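Local structure of YARHG domain-containing protein (Legionella pneumophila subsp. pneumophila, 4G2A) at residues K33-P38 and G42-N47; T148-V151 and H155-R158; R214-D219 and L231-G236. The protein is of unknown function but is a putative nutrient-binding protein that joins a DUF4424 region to a C-terminal YARHG domain. One frame throughout, in Å; residues are numbered along the deposited sequence.

Interaction 1 (K33-P38 and G42-N47); sequences KNLNEP and GSWHYN
The closing end of an antiparallel beta hairpin is formed where Lys33, at the end of strand 21-33, pairs with Ser43, at the start of strand 43-54. The two residues make an antiparallel hydrogen-bonded pair. Lys33 N donates to Ser43 O at 3.0 Å, and Ser43 N returns a bond to Lys33 O at 3.0 Å. The second bond is the straighter, 159° at the hydrogen, and it lies in the carbonyl plane of Lys33. Gly42 CA adds a CA-H...O contact to Lys33 O at 3.4 Å.

Past Lys33 the chain makes a type I turn from Asn34 to Glu37. One water ties this turn to the strand. It accepts from Asn34 ND2 at 2.6 Å and is hydrogen-bonded to Ser43 OG at 2.8 Å. Ser43 OG sits between its own backbone N and carbonyl carbon (chi1 49°), on the same face of the sheet as the Lys33 CB it touches.

The apolar part of the contact is made by Leu35 and by Trp44, whose CB points away from the Ser43 face. Leu35 and Trp44 cross at about a right angle. Leu35 CD1 reaches Trp44 CZ2 at 3.5 Å, while Leu35 CD2 lies over one face of the indole, toward its rim. Ala147 of strand 136-150 touches both side chains, and Thr235 also meets Leu35. The turn folds Leu35 back onto Trp44 of the second strand, at the loop end of an antiparallel beta hairpin within the DUF4424 region.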
ATOM      1  N   LYS A  33       5.865  -4.021   6.180  1.00 28.20           N
ATOM      2  CA  LYS A  33       7.060  -4.038   7.025  1.00 29.20           C
ATOM      3  C   LYS A  33       7.569  -2.613   7.133  1.00 34.90           C
ATOM      4  O   LYS A  33       7.594  -1.923   6.114  1.00 34.68           O
ATOM      5  CB  LYS A  33       8.127  -4.953   6.406  1.00 32.00           C
ATOM      6  CG  LYS A  33       9.307  -5.284   7.312  1.00 41.97           C
ATOM      7  CD  LYS A  33      10.318  -6.189   6.586  1.00 49.88           C
ATOM      8  CE  LYS A  33      11.498  -6.519   7.476  1.00 75.17           C
ATOM      9  NZ  LYS A  33      12.588  -7.237   6.751  1.00 89.16           N
ATOM     10  N   ASN A  34       7.936  -2.155   8.364  1.00 32.50           N
ATOM     11  CA  ASN A  34       8.494  -0.823   8.674  1.00 31.65           C
ATOM     12  C   ASN A  34       7.639   0.359   8.179  1.00 33.82           C
ATOM     13  O   ASN A  34       8.212   1.409   7.862  1.00 32.26           O
ATOM     14  CB  ASN A  34       9.907  -0.672   8.064  1.00 30.09           C
ATOM     15  CG  ASN A  34      10.920  -1.690   8.487  1.00 43.82           C
ATOM     16  OD1 ASN A  34      11.029  -2.029   9.659  1.00 37.04           O
ATOM     17  ND2 ASN A  34      11.706  -2.183   7.537  1.00 34.99           N
ATOM     18  N   LEU A  35       6.297   0.219   8.136  1.00 30.60           N
ATOM     19  CA  LEU A  35       5.426   1.281   7.609  1.00 30.66           C
ATOM     20  C   LEU A  35       5.316   2.500   8.523  1.00 35.93           C
ATOM     21  O   LEU A  35       4.962   3.567   8.034  1.00 36.38           O
ATOM     22  CB  LEU A  35       4.009   0.756   7.308  1.00 30.37           C
ATOM     23  CG  LEU A  35       3.857  -0.308   6.222  1.00 33.31           C
ATOM     24  CD1 LEU A  35       2.455  -0.818   6.202  1.00 32.90           C
ATOM     25  CD2 LEU A  35       4.136   0.262   4.878  1.00 33.44           C
ATOM     26  N   ASN A  36       5.618   2.355   9.827  1.00 33.30           N
ATOM     27  CA  ASN A  36       5.550   3.451  10.791  1.00 33.44           C
ATOM     28  C   ASN A  36       6.939   4.019  11.114  1.00 37.75           C
ATOM     29  O   ASN A  36       7.111   4.733  12.102  1.00 37.00           O
ATOM     30  CB  ASN A  36       4.845   2.991  12.077  1.00 33.88           C
ATOM     31  CG  ASN A  36       4.162   4.116  12.816  1.00 45.76           C
ATOM     32  OD1 ASN A  36       3.545   5.003  12.214  1.00 39.60           O
ATOM     33  ND2 ASN A  36       4.251   4.107  14.136  1.00 36.22           N
ATOM     34  N   GLU A  37       7.935   3.686  10.295  1.00 36.62           N
ATOM     35  CA  GLU A  37       9.301   4.189  10.486  1.00 37.65           C
ATOM     36  C   GLU A  37       9.394   5.571   9.832  1.00 41.60           C
ATOM     37  O   GLU A  37       8.999   5.717   8.673  1.00 39.60           O
ATOM     38  CB  GLU A  37      10.350   3.206   9.915  1.00 39.04           C
ATOM     39  CG  GLU A  37      10.425   1.886  10.666  1.00 46.28           C
ATOM     40  CD  GLU A  37      11.115   1.910  12.017  1.00 69.66           C
ATOM     41  OE1 GLU A  37      12.116   2.649  12.165  1.00 69.06           O
ATOM     42  OE2 GLU A  37      10.695   1.137  12.909  1.00 61.51           O
ATOM     43  N   PRO A  38       9.864   6.610  10.556  1.00 39.96           N
ATOM     44  CA  PRO A  38       9.897   7.962   9.959  1.00 39.62           C
ATOM     45  C   PRO A  38      10.903   8.111   8.791  1.00 45.14           C
ATOM     46  O   PRO A  38      10.804   9.072   8.027  1.00 45.32           O
ATOM     47  CB  PRO A  38      10.246   8.864  11.152  1.00 41.92           C
ATOM     48  CG  PRO A  38      10.939   7.977  12.127  1.00 46.37           C
ATOM     49  CD  PRO A  38      10.309   6.626  11.969  1.00 41.77           C
ATOM     50  N   GLY A  42       9.581   1.827   4.392  1.00 28.71           N
ATOM     51  CA  GLY A  42       8.535   0.816   4.421  1.00 27.68           C
ATOM     52  C   GLY A  42       8.478   0.005   3.143  1.00 31.04           C
ATOM     53  O   GLY A  42       8.935   0.440   2.073  1.00 29.98           O
ATOM     54  N   SER A  43       7.931  -1.203   3.258  1.00 26.36           N
ATOM     55  CA  SER A  43       7.804  -2.110   2.133  1.00 24.40           C
ATOM     56  C   SER A  43       6.521  -2.925   2.240  1.00 26.81           C
ATOM     57  O   SER A  43       5.918  -3.023   3.308  1.00 24.24           O
ATOM     58  CB  SER A  43       9.014  -3.043   2.056  1.00 28.71           C
ATOM     59  OG  SER A  43       9.304  -3.653   3.307  1.00 34.78           O
ATOM     60  N   TRP A  44       6.088  -3.449   1.086  1.00 24.74           N
ATOM     61  CA  TRP A  44       4.981  -4.373   0.938  1.00 25.34           C
ATOM     62  C   TRP A  44       5.511  -5.649   0.294  1.00 29.92           C
ATOM     63  O   TRP A  44       6.249  -5.585  -0.699  1.00 28.24           O
ATOM     64  CB  TRP A  44       3.842  -3.770   0.106  1.00 23.17           C
ATOM     65  CG  TRP A  44       3.154  -2.619   0.769  1.00 23.23           C
ATOM     66  CD1 TRP A  44       3.311  -1.299   0.481  1.00 25.42           C
ATOM     67  CD2 TRP A  44       2.176  -2.689   1.818  1.00 23.22           C
ATOM     68  NE1 TRP A  44       2.518  -0.539   1.299  1.00 25.01           N
ATOM     69  CE2 TRP A  44       1.797  -1.366   2.124  1.00 26.39           C
ATOM     70  CE3 TRP A  44       1.547  -3.747   2.500  1.00 24.98           C
ATOM     71  CZ2 TRP A  44       0.818  -1.067   3.079  1.00 25.88           C
ATOM     72  CZ3 TRP A  44       0.609  -3.449   3.484  1.00 26.56           C
ATOM     73  CH2 TRP A  44       0.235  -2.124   3.746  1.00 26.83           C
ATOM     74  N   HIS A  45       5.145  -6.799   0.873  1.00 28.15           N
ATOM     75  CA  HIS A  45       5.513  -8.127   0.388  1.00 28.12           C
ATOM     76  C   HIS A  45       4.267  -8.810  -0.146  1.00 28.92           C
ATOM     77  O   HIS A  45       3.298  -9.004   0.578  1.00 28.15           O
ATOM     78  CB  HIS A  45       6.183  -8.945   1.502  1.00 30.69           C
ATOM     79  CG  HIS A  45       6.667 -10.293   1.066  1.00 35.22           C
ATOM     80  ND1 HIS A  45       6.748 -11.346   1.959  1.00 38.20           N
ATOM     81  CD2 HIS A  45       7.060 -10.727  -0.155  1.00 36.85           C
ATOM     82  CE1 HIS A  45       7.197 -12.374   1.260  1.00 38.02           C
ATOM     83  NE2 HIS A  45       7.397 -12.047  -0.016  1.00 37.63           N
ATOM     84  N   TYR A  46       4.297  -9.152  -1.426  1.00 24.94           N
ATOM     85  CA  TYR A  46       3.189  -9.768  -2.144  1.00 24.07           C
ATOM     86  C   TYR A  46       3.404 -11.250  -2.345  1.00 27.53           C
ATOM     87  O   TYR A  46       4.417 -11.644  -2.931  1.00 26.93           O
ATOM     88  CB  TYR A  46       3.013  -9.107  -3.529  1.00 24.93           C
ATOM     89  CG  TYR A  46       2.752  -7.617  -3.519  1.00 26.20           C
ATOM     90  CD1 TYR A  46       3.770  -6.712  -3.218  1.00 28.56           C
ATOM     91  CD2 TYR A  46       1.538  -7.103  -3.959  1.00 26.56           C
ATOM     92  CE1 TYR A  46       3.548  -5.334  -3.252  1.00 30.05           C
ATOM     93  CE2 TYR A  46       1.308  -5.732  -4.008  1.00 27.90           C
ATOM     94  CZ  TYR A  46       2.314  -4.849  -3.648  1.00 35.49           C
ATOM     95  OH  TYR A  46       2.066  -3.498  -3.690  1.00 38.31           O
ATOM     96  N   ASN A  47       2.462 -12.078  -1.851  1.00 23.99           N
ATOM     97  CA  ASN A  47       2.453 -13.516  -2.113  1.00 25.64           C
ATOM     98  C   ASN A  47       1.151 -13.763  -2.861  1.00 32.30           C
ATOM     99  O   ASN A  47       0.068 -13.592  -2.294  1.00 32.35           O
ATOM    100  CB  ASN A  47       2.587 -14.346  -0.856  1.00 26.97           C
ATOM    101  CG  ASN A  47       3.919 -14.232  -0.182  1.00 44.34           C
ATOM    102  OD1 ASN A  47       4.101 -13.437   0.740  1.00 39.08           O
ATOM    103  ND2 ASN A  47       4.836 -15.118  -0.531  1.00 38.58           N
TER
HETATM  104  O   HOH W   1      10.975  -2.248   5.032  1.00 33.65           O

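Interaction 2 (T148-V151 and H155-R158); sequences TYDV and HWVR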
ATOM      1  N   THR A 148       4.505   3.397  -1.106  1.00 24.94           N
ATOM      2  CA  THR A 148       4.049   4.658  -1.674  1.00 25.00           C
ATOM      3  C   THR A 148       3.478   5.553  -0.559  1.00 30.19           C
ATOM      4  O   THR A 148       2.742   5.099   0.320  1.00 29.67           O
ATOM      5  CB  THR A 148       3.029   4.373  -2.822  1.00 25.60           C
ATOM      6  OG1 THR A 148       3.740   3.710  -3.845  1.00 24.47           O
ATOM      7  CG2 THR A 148       2.438   5.627  -3.451  1.00 21.61           C
ATOM      8  N   TYR A 149       3.850   6.824  -0.607  1.00 26.22           N
ATOM      9  CA  TYR A 149       3.381   7.799   0.343  1.00 25.53           C
ATOM     10  C   TYR A 149       3.349   9.182  -0.335  1.00 27.54           C
ATOM     11  O   TYR A 149       4.048   9.410  -1.317  1.00 25.51           O
ATOM     12  CB  TYR A 149       4.222   7.766   1.648  1.00 26.33           C
ATOM     13  CG  TYR A 149       5.658   8.214   1.486  1.00 27.51           C
ATOM     14  CD1 TYR A 149       6.658   7.307   1.147  1.00 29.36           C
ATOM     15  CD2 TYR A 149       6.024   9.541   1.703  1.00 28.20           C
ATOM     16  CE1 TYR A 149       7.984   7.715   0.999  1.00 30.51           C
ATOM     17  CE2 TYR A 149       7.342   9.960   1.553  1.00 29.43           C
ATOM     18  CZ  TYR A 149       8.323   9.040   1.215  1.00 37.52           C
ATOM     19  OH  TYR A 149       9.622   9.452   1.082  1.00 37.63           O
ATOM     20  N   ASP A 150       2.522  10.093   0.178  1.00 25.56           N
ATOM     21  CA  ASP A 150       2.405  11.409  -0.433  1.00 26.23           C
ATOM     22  C   ASP A 150       2.418  12.553   0.594  1.00 29.53           C
ATOM     23  O   ASP A 150       2.411  12.309   1.809  1.00 27.86           O
ATOM     24  CB  ASP A 150       1.151  11.489  -1.328  1.00 27.65           C
ATOM     25  CG  ASP A 150      -0.154  11.175  -0.642  1.00 33.34           C
ATOM     26  OD1 ASP A 150      -0.320  11.572   0.543  1.00 34.09           O
ATOM     27  OD2 ASP A 150      -1.064  10.674  -1.324  1.00 39.28           O
ATOM     28  N   VAL A 151       2.439  13.798   0.069  1.00 27.40           N
ATOM     29  CA  VAL A 151       2.491  15.081   0.791  1.00 28.82           C
ATOM     30  C   VAL A 151       1.229  15.354   1.664  1.00 35.69           C
ATOM     31  O   VAL A 151       1.231  16.338   2.398  1.00 38.36           O
ATOM     32  CB  VAL A 151       2.766  16.263  -0.177  1.00 33.18           C
ATOM     33  CG1 VAL A 151       4.173  16.156  -0.764  1.00 32.64           C
ATOM     34  CG2 VAL A 151       1.718  16.350  -1.294  1.00 32.73           C
ATOM     35  N   HIS A 155      -0.594   6.694   2.779  1.00 28.64           N
ATOM     36  CA  HIS A 155       0.143   5.488   2.385  1.00 28.04           C
ATOM     37  C   HIS A 155      -0.784   4.778   1.412  1.00 30.97           C
ATOM     38  O   HIS A 155      -1.988   4.673   1.670  1.00 30.29           O
ATOM     39  CB  HIS A 155       0.510   4.612   3.588  1.00 29.27           C
ATOM     40  CG  HIS A 155       1.896   4.827   4.128  1.00 33.08           C
ATOM     41  ND1 HIS A 155       2.153   5.781   5.111  1.00 35.15           N
ATOM     42  CD2 HIS A 155       3.038   4.140   3.880  1.00 34.48           C
ATOM     43  CE1 HIS A 155       3.446   5.673   5.389  1.00 34.40           C
ATOM     44  NE2 HIS A 155       4.025   4.711   4.668  1.00 34.33           N
ATOM     45  N   TRP A 156      -0.276   4.430   0.245  1.00 26.63           N
ATOM     46  CA  TRP A 156      -1.074   3.780  -0.790  1.00 25.33           C
ATOM     47  C   TRP A 156      -0.608   2.354  -1.030  1.00 29.99           C
ATOM     48  O   TRP A 156       0.582   2.101  -1.206  1.00 29.63           O
ATOM     49  CB  TRP A 156      -0.999   4.564  -2.102  1.00 23.18           C
ATOM     50  CG  TRP A 156      -1.743   5.863  -2.087  1.00 24.36           C
ATOM     51  CD1 TRP A 156      -1.225   7.101  -1.860  1.00 26.82           C
ATOM     52  CD2 TRP A 156      -3.135   6.057  -2.391  1.00 24.84           C
ATOM     53  NE1 TRP A 156      -2.209   8.051  -1.962  1.00 26.34           N
ATOM     54  CE2 TRP A 156      -3.395   7.440  -2.283  1.00 28.46           C
ATOM     55  CE3 TRP A 156      -4.196   5.187  -2.724  1.00 26.66           C
ATOM     56  CZ2 TRP A 156      -4.672   7.986  -2.512  1.00 28.56           C
ATOM     57  CZ3 TRP A 156      -5.456   5.727  -2.956  1.00 28.85           C
ATOM     58  CH2 TRP A 156      -5.690   7.110  -2.828  1.00 29.64           C
ATOM     59  N   VAL A 157      -1.548   1.424  -1.035  1.00 28.65           N
ATOM     60  CA  VAL A 157      -1.277   0.019  -1.341  1.00 29.40           C
ATOM     61  C   VAL A 157      -2.191  -0.260  -2.524  1.00 33.28           C
ATOM     62  O   VAL A 157      -3.366   0.103  -2.495  1.00 33.36           O
ATOM     63  CB  VAL A 157      -1.378  -0.972  -0.137  1.00 33.60           C
ATOM     64  CG1 VAL A 157      -2.512  -0.609   0.806  1.00 34.09           C
ATOM     65  CG2 VAL A 157      -1.481  -2.424  -0.586  1.00 33.58           C
ATOM     66  N   ARG A 158      -1.597  -0.710  -3.631  1.00 28.68           N
ATOM     67  CA  ARG A 158      -2.340  -0.903  -4.868  1.00 27.37           C
ATOM     68  C   ARG A 158      -2.039  -2.245  -5.489  1.00 29.17           C
ATOM     69  O   ARG A 158      -0.992  -2.838  -5.245  1.00 28.43           O
ATOM     70  CB  ARG A 158      -2.030   0.217  -5.891  1.00 24.51           C
ATOM     71  CG  ARG A 158      -1.785   1.611  -5.333  1.00 26.92           C
ATOM     72  CD  ARG A 158      -1.395   2.521  -6.460  1.00 25.41           C
ATOM     73  NE  ARG A 158      -0.675   3.731  -6.048  1.00 22.79           N
ATOM     74  CZ  ARG A 158      -1.258   4.889  -5.747  1.00 37.18           C
ATOM     75  NH1 ARG A 158      -2.585   4.997  -5.751  1.00 22.87           N
ATOM     76  NH2 ARG A 158      -0.522   5.950  -5.446  1.00 27.63           N
TER
HETATM   77  O   HOH W   2       2.066   2.410   1.030  1.00 22.79           O
HETATM   78  O   HOH W   3       1.934   2.474  -5.811  1.00 47.89           O
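Two direct hydrogen bonds join Thr148-Val151 to His155-Arg158. In the backbone, Trp156 N donates to Thr148 O at 3.1 Å. Between side chains, Trp156 NE1 donates to Asp150 OD2 at 2.9 Å. The oxygen lies in the indole plane, but the N-H meets the carboxylate from above its plane, and the two planes are 72° apart. With chi1 at 57°, the Asp150 side chain stands over its own backbone, and OD2 comes to the indole N-H. The other carboxylate oxygen, OD1, accepts from the backbone N of Met152 and Tyr154, so the carboxylate also holds the turn.

Waters add two bridges. One donates to Thr148 O and to Trp156 O, the latter at 2.7 Å. Another accepts from Arg158 NE at 2.9 Å and is hydrogen-bonded to Thr148 OG1, which also bonds Gly7 N.

These bonds belong to the beta hairpin of strands 136-150 and 155-160. Its short segments run at 143° to each other. Tyr149 and His155 form an antiparallel non-hydrogen-bonded pair, with CA atoms 4.5 Å apart.

Packing contacts differ on the two faces. On one, Tyr149 CB lies over the centre of the His155 imidazole in a CH-pi contact. On the other, Thr148 CG2 touches Trp156 CB at 3.8 Å and Arg158 NH2 at 3.6 Å. The guanidinium lies over Trp156, with Trp156 CB above its centre and Arg158 NH1 above the indole near the rim. Strand 229-235 flanks the hairpin, where Ser230 and Cys232 touch Trp156.

Interaction 3 (R214-D219 and L231-G236); sequences RKYIWD and LCLFTG
Tyr216 OH is gripped by two polar groups while Leu233 CD2 packs beside it at 3.7 Å. Arg214 NH1 donates to Tyr216 OH at 3.0 Å, with 148° at the hydrogen. The phenol oxygen lies near the guanidinium plane. Thr185 OG1 is its second hydrogen-bond partner. Arg214 NH1 also forms a salt bridge with Glu190, so the arginine is held by a charge as well. Together these bonds satisfy the hydroxyl of a buried side chain and hold the far end of the ring in place.

No hydrogen bond joins Arg214-Asp219 to Leu231-Gly236. The contact across them is made by four buried apolar or aromatic side chains. Leu233 CD2 meets the hydroxyl end of the Tyr216 ring, 3.6 Å from Tyr216 CE2. The two side chains run past each other in opposite directions. Leu231 crosses Tyr216 at about a right angle, and its CD2 lies 3.9 Å from Tyr216 CB. The same methyl meets the edge of the Trp218 indole, with Leu231 CD2 4.0 Å from Trp218 CH2. Leu231 CG is anti to the backbone N (chi1 -174°). This sends the side chain toward strand 215-220, where CD2 touches both aromatics. At the far end of the indole, Trp218 NE1 is hydrogen-bonded to Pro202 O.

Leu187 touches Tyr216, Leu231 and Leu233. Cys232 turns to the other side of its strand and forms a disulfide with Cys188. The axes of strands 215-219 and 231-235 are 10.9 Å apart at closest approach and run nearly antiparallel, at 165°. This is face-to-face packing of beta strands, as between beta-sandwich layers.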
ATOM      1  N   ARG A 214      -4.700  -5.171  12.559  1.00 33.66           N
ATOM      2  CA  ARG A 214      -5.857  -4.706  11.787  1.00 32.32           C
ATOM      3  C   ARG A 214      -5.606  -4.987  10.301  1.00 35.35           C
ATOM      4  O   ARG A 214      -4.637  -4.496   9.748  1.00 34.49           O
ATOM      5  CB  ARG A 214      -6.142  -3.225  12.060  1.00 30.13           C
ATOM      6  CG  ARG A 214      -7.592  -2.828  11.813  1.00 38.07           C
ATOM      7  CD  ARG A 214      -7.739  -1.326  11.610  1.00 37.00           C
ATOM      8  NE  ARG A 214      -9.110  -0.859  11.844  1.00 28.17           N
ATOM      9  CZ  ARG A 214      -9.729   0.046  11.096  1.00 41.99           C
ATOM     10  NH1 ARG A 214      -9.115   0.590  10.054  1.00 28.87           N
ATOM     11  NH2 ARG A 214     -10.961   0.431  11.394  1.00 39.13           N
ATOM     12  N   LYS A 215      -6.413  -5.882   9.708  1.00 32.47           N
ATOM     13  CA  LYS A 215      -6.318  -6.384   8.325  1.00 30.40           C
ATOM     14  C   LYS A 215      -7.511  -5.942   7.505  1.00 33.24           C
ATOM     15  O   LYS A 215      -8.596  -5.760   8.063  1.00 33.72           O
ATOM     16  CB  LYS A 215      -6.262  -7.922   8.312  1.00 32.22           C
ATOM     17  CG  LYS A 215      -5.015  -8.527   8.919  1.00 48.31           C
ATOM     18  CD  LYS A 215      -5.187 -10.034   9.206  1.00 54.41           C
ATOM     19  CE  LYS A 215      -5.713 -10.330  10.586  1.00 61.42           C
ATOM     20  NZ  LYS A 215      -4.705 -10.044  11.645  1.00 67.71           N
ATOM     21  N   TYR A 216      -7.313  -5.796   6.181  1.00 28.06           N
ATOM     22  CA  TYR A 216      -8.329  -5.386   5.209  1.00 27.54           C
ATOM     23  C   TYR A 216      -8.516  -6.532   4.235  1.00 32.96           C
ATOM     24  O   TYR A 216      -7.569  -6.902   3.530  1.00 31.89           O
ATOM     25  CB  TYR A 216      -7.904  -4.082   4.514  1.00 27.43           C
ATOM     26  CG  TYR A 216      -7.594  -2.985   5.513  1.00 27.65           C
ATOM     27  CD1 TYR A 216      -8.616  -2.229   6.089  1.00 30.19           C
ATOM     28  CD2 TYR A 216      -6.292  -2.769   5.960  1.00 27.36           C
ATOM     29  CE1 TYR A 216      -8.344  -1.260   7.059  1.00 32.13           C
ATOM     30  CE2 TYR A 216      -6.007  -1.810   6.937  1.00 28.25           C
ATOM     31  CZ  TYR A 216      -7.036  -1.046   7.470  1.00 32.88           C
ATOM     32  OH  TYR A 216      -6.762  -0.070   8.385  1.00 25.79           O
ATOM     33  N   ILE A 217      -9.712  -7.154   4.263  1.00 31.68           N
ATOM     34  CA  ILE A 217     -10.001  -8.367   3.492  1.00 32.45           C
ATOM     35  C   ILE A 217     -11.169  -8.200   2.509  1.00 35.91           C
ATOM     36  O   ILE A 217     -12.207  -7.627   2.832  1.00 36.26           O
ATOM     37  CB  ILE A 217     -10.276  -9.556   4.485  1.00 36.83           C
ATOM     38  CG1 ILE A 217      -9.045  -9.867   5.333  1.00 38.16           C
ATOM     39  CG2 ILE A 217     -10.731 -10.839   3.795  1.00 36.73           C
ATOM     40  CD1 ILE A 217      -9.260  -9.618   6.749  1.00 53.64           C
ATOM     41  N   TRP A 218     -10.974  -8.767   1.320  1.00 31.90           N
ATOM     42  CA  TRP A 218     -11.941  -8.936   0.238  1.00 31.97           C
ATOM     43  C   TRP A 218     -12.036 -10.431  -0.066  1.00 34.26           C
ATOM     44  O   TRP A 218     -11.007 -11.114  -0.050  1.00 32.60           O
ATOM     45  CB  TRP A 218     -11.514  -8.183  -1.032  1.00 29.85           C
ATOM     46  CG  TRP A 218     -11.490  -6.688  -0.968  1.00 30.16           C
ATOM     47  CD1 TRP A 218     -12.359  -5.839  -1.583  1.00 33.43           C
ATOM     48  CD2 TRP A 218     -10.428  -5.868  -0.446  1.00 29.16           C
ATOM     49  NE1 TRP A 218     -11.959  -4.532  -1.392  1.00 32.49           N
ATOM     50  CE2 TRP A 218     -10.759  -4.523  -0.728  1.00 33.10           C
ATOM     51  CE3 TRP A 218      -9.230  -6.142   0.246  1.00 29.65           C
ATOM     52  CZ2 TRP A 218      -9.930  -3.451  -0.361  1.00 31.43           C
ATOM     53  CZ3 TRP A 218      -8.423  -5.081   0.634  1.00 30.66           C
ATOM     54  CH2 TRP A 218      -8.777  -3.752   0.333  1.00 31.20           C
ATOM     55  N   ASP A 219     -13.255 -10.946  -0.299  1.00 31.97           N
ATOM     56  CA  ASP A 219     -13.509 -12.348  -0.656  1.00 32.07           C
ATOM     57  C   ASP A 219     -14.672 -12.347  -1.644  1.00 38.18           C
ATOM     58  O   ASP A 219     -15.839 -12.345  -1.251  1.00 38.76           O
ATOM     59  CB  ASP A 219     -13.782 -13.194   0.591  1.00 34.88           C
ATOM     60  CG  ASP A 219     -13.827 -14.696   0.349  1.00 48.05           C
ATOM     61  OD1 ASP A 219     -13.884 -15.115  -0.840  1.00 47.22           O
ATOM     62  OD2 ASP A 219     -13.816 -15.456   1.342  1.00 56.88           O
ATOM     63  N   LEU A 231      -6.185   1.091  -1.917  1.00 29.37           N
ATOM     64  CA  LEU A 231      -6.356   1.237  -0.482  1.00 30.07           C
ATOM     65  C   LEU A 231      -5.412   2.307   0.046  1.00 33.23           C
ATOM     66  O   LEU A 231      -4.187   2.196  -0.034  1.00 31.29           O
ATOM     67  CB  LEU A 231      -6.163  -0.119   0.224  1.00 30.56           C
ATOM     68  CG  LEU A 231      -6.449  -0.202   1.719  1.00 35.81           C
ATOM     69  CD1 LEU A 231      -7.921   0.052   2.023  1.00 35.56           C
ATOM     70  CD2 LEU A 231      -6.048  -1.560   2.256  1.00 37.56           C
ATOM     71  N   CYS A 232      -6.022   3.364   0.542  1.00 32.05           N
ATOM     72  CA  CYS A 232      -5.373   4.523   1.123  1.00 33.67           C
ATOM     73  C   CYS A 232      -5.429   4.422   2.669  1.00 33.58           C
ATOM     74  O   CYS A 232      -6.522   4.328   3.251  1.00 32.19           O
ATOM     75  CB  CYS A 232      -6.048   5.787   0.611  1.00 36.63           C
ATOM     76  SG  CYS A 232      -5.173   7.298   1.041  1.00 42.07           S
ATOM     77  N   LEU A 233      -4.254   4.413   3.317  1.00 27.42           N
ATOM     78  CA  LEU A 233      -4.135   4.234   4.773  1.00 27.01           C
ATOM     79  C   LEU A 233      -3.376   5.319   5.483  1.00 33.04           C
ATOM     80  O   LEU A 233      -2.454   5.918   4.919  1.00 33.40           O
ATOM     81  CB  LEU A 233      -3.407   2.912   5.096  1.00 25.84           C
ATOM     82  CG  LEU A 233      -4.029   1.596   4.642  1.00 28.64           C
ATOM     83  CD1 LEU A 233      -3.079   0.439   4.924  1.00 27.42           C
ATOM     84  CD2 LEU A 233      -5.371   1.364   5.300  1.00 30.29           C
ATOM     85  N   PHE A 234      -3.712   5.512   6.766  1.00 29.23           N
ATOM     86  CA  PHE A 234      -2.967   6.389   7.651  1.00 28.98           C
ATOM     87  C   PHE A 234      -2.201   5.508   8.608  1.00 33.58           C
ATOM     88  O   PHE A 234      -2.779   4.599   9.183  1.00 33.63           O
ATOM     89  CB  PHE A 234      -3.873   7.384   8.428  1.00 31.51           C
ATOM     90  CG  PHE A 234      -4.072   8.739   7.796  1.00 32.57           C
ATOM     91  CD1 PHE A 234      -2.990   9.583   7.560  1.00 35.21           C
ATOM     92  CD2 PHE A 234      -5.346   9.196   7.485  1.00 35.21           C
ATOM     93  CE1 PHE A 234      -3.176  10.830   6.967  1.00 36.34           C
ATOM     94  CE2 PHE A 234      -5.534  10.445   6.894  1.00 38.15           C
ATOM     95  CZ  PHE A 234      -4.446  11.254   6.641  1.00 36.21           C
ATOM     96  N   THR A 235      -0.915   5.765   8.768  1.00 37.85           N
ATOM     97  CA  THR A 235      -0.067   5.098   9.749  1.00 37.47           C
ATOM     98  C   THR A 235       0.038   6.074  10.913  1.00 40.40           C
ATOM     99  O   THR A 235      -0.352   7.235  10.757  1.00 40.18           O
ATOM    100  CB  THR A 235       1.282   4.729   9.137  1.00 42.44           C
ATOM    101  OG1 THR A 235       1.849   5.914   8.599  1.00 44.30           O
ATOM    102  CG2 THR A 235       1.183   3.648   8.076  1.00 33.84           C
ATOM    103  N   GLY A 236       0.532   5.614  12.059  1.00 36.48           N
ATOM    104  CA  GLY A 236       0.633   6.422  13.273  1.00 34.93           C
ATOM    105  C   GLY A 236       1.349   7.755  13.149  1.00 39.23           C
ATOM    106  O   GLY A 236       0.725   8.813  13.296  1.00 38.85           O
TER

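Overall arrangement
The three contacts follow one another along the chain, each closing before the next opens. Their centres lie about 11 to 13 Å apart. Interactions 1 and 2 are hairpin contacts, and their strands 43-54 and 136-150 are neighbours. Strand 155-160 of interaction 2 then pairs antiparallel with strand 229-235 of interaction 3, where His155 O lies 2.8 Å from Leu233 N. Interaction 3 continues through side chains to strand 215-220. Segment 33-38 also reaches the end of strand 229-235, where Asn36 OD1 accepts a hydrogen bond from Ile237 N in helix 236-250. Interactions 1 and 3 thus lie where the beta-rich part of the chain meets the start of its helical C-terminal part.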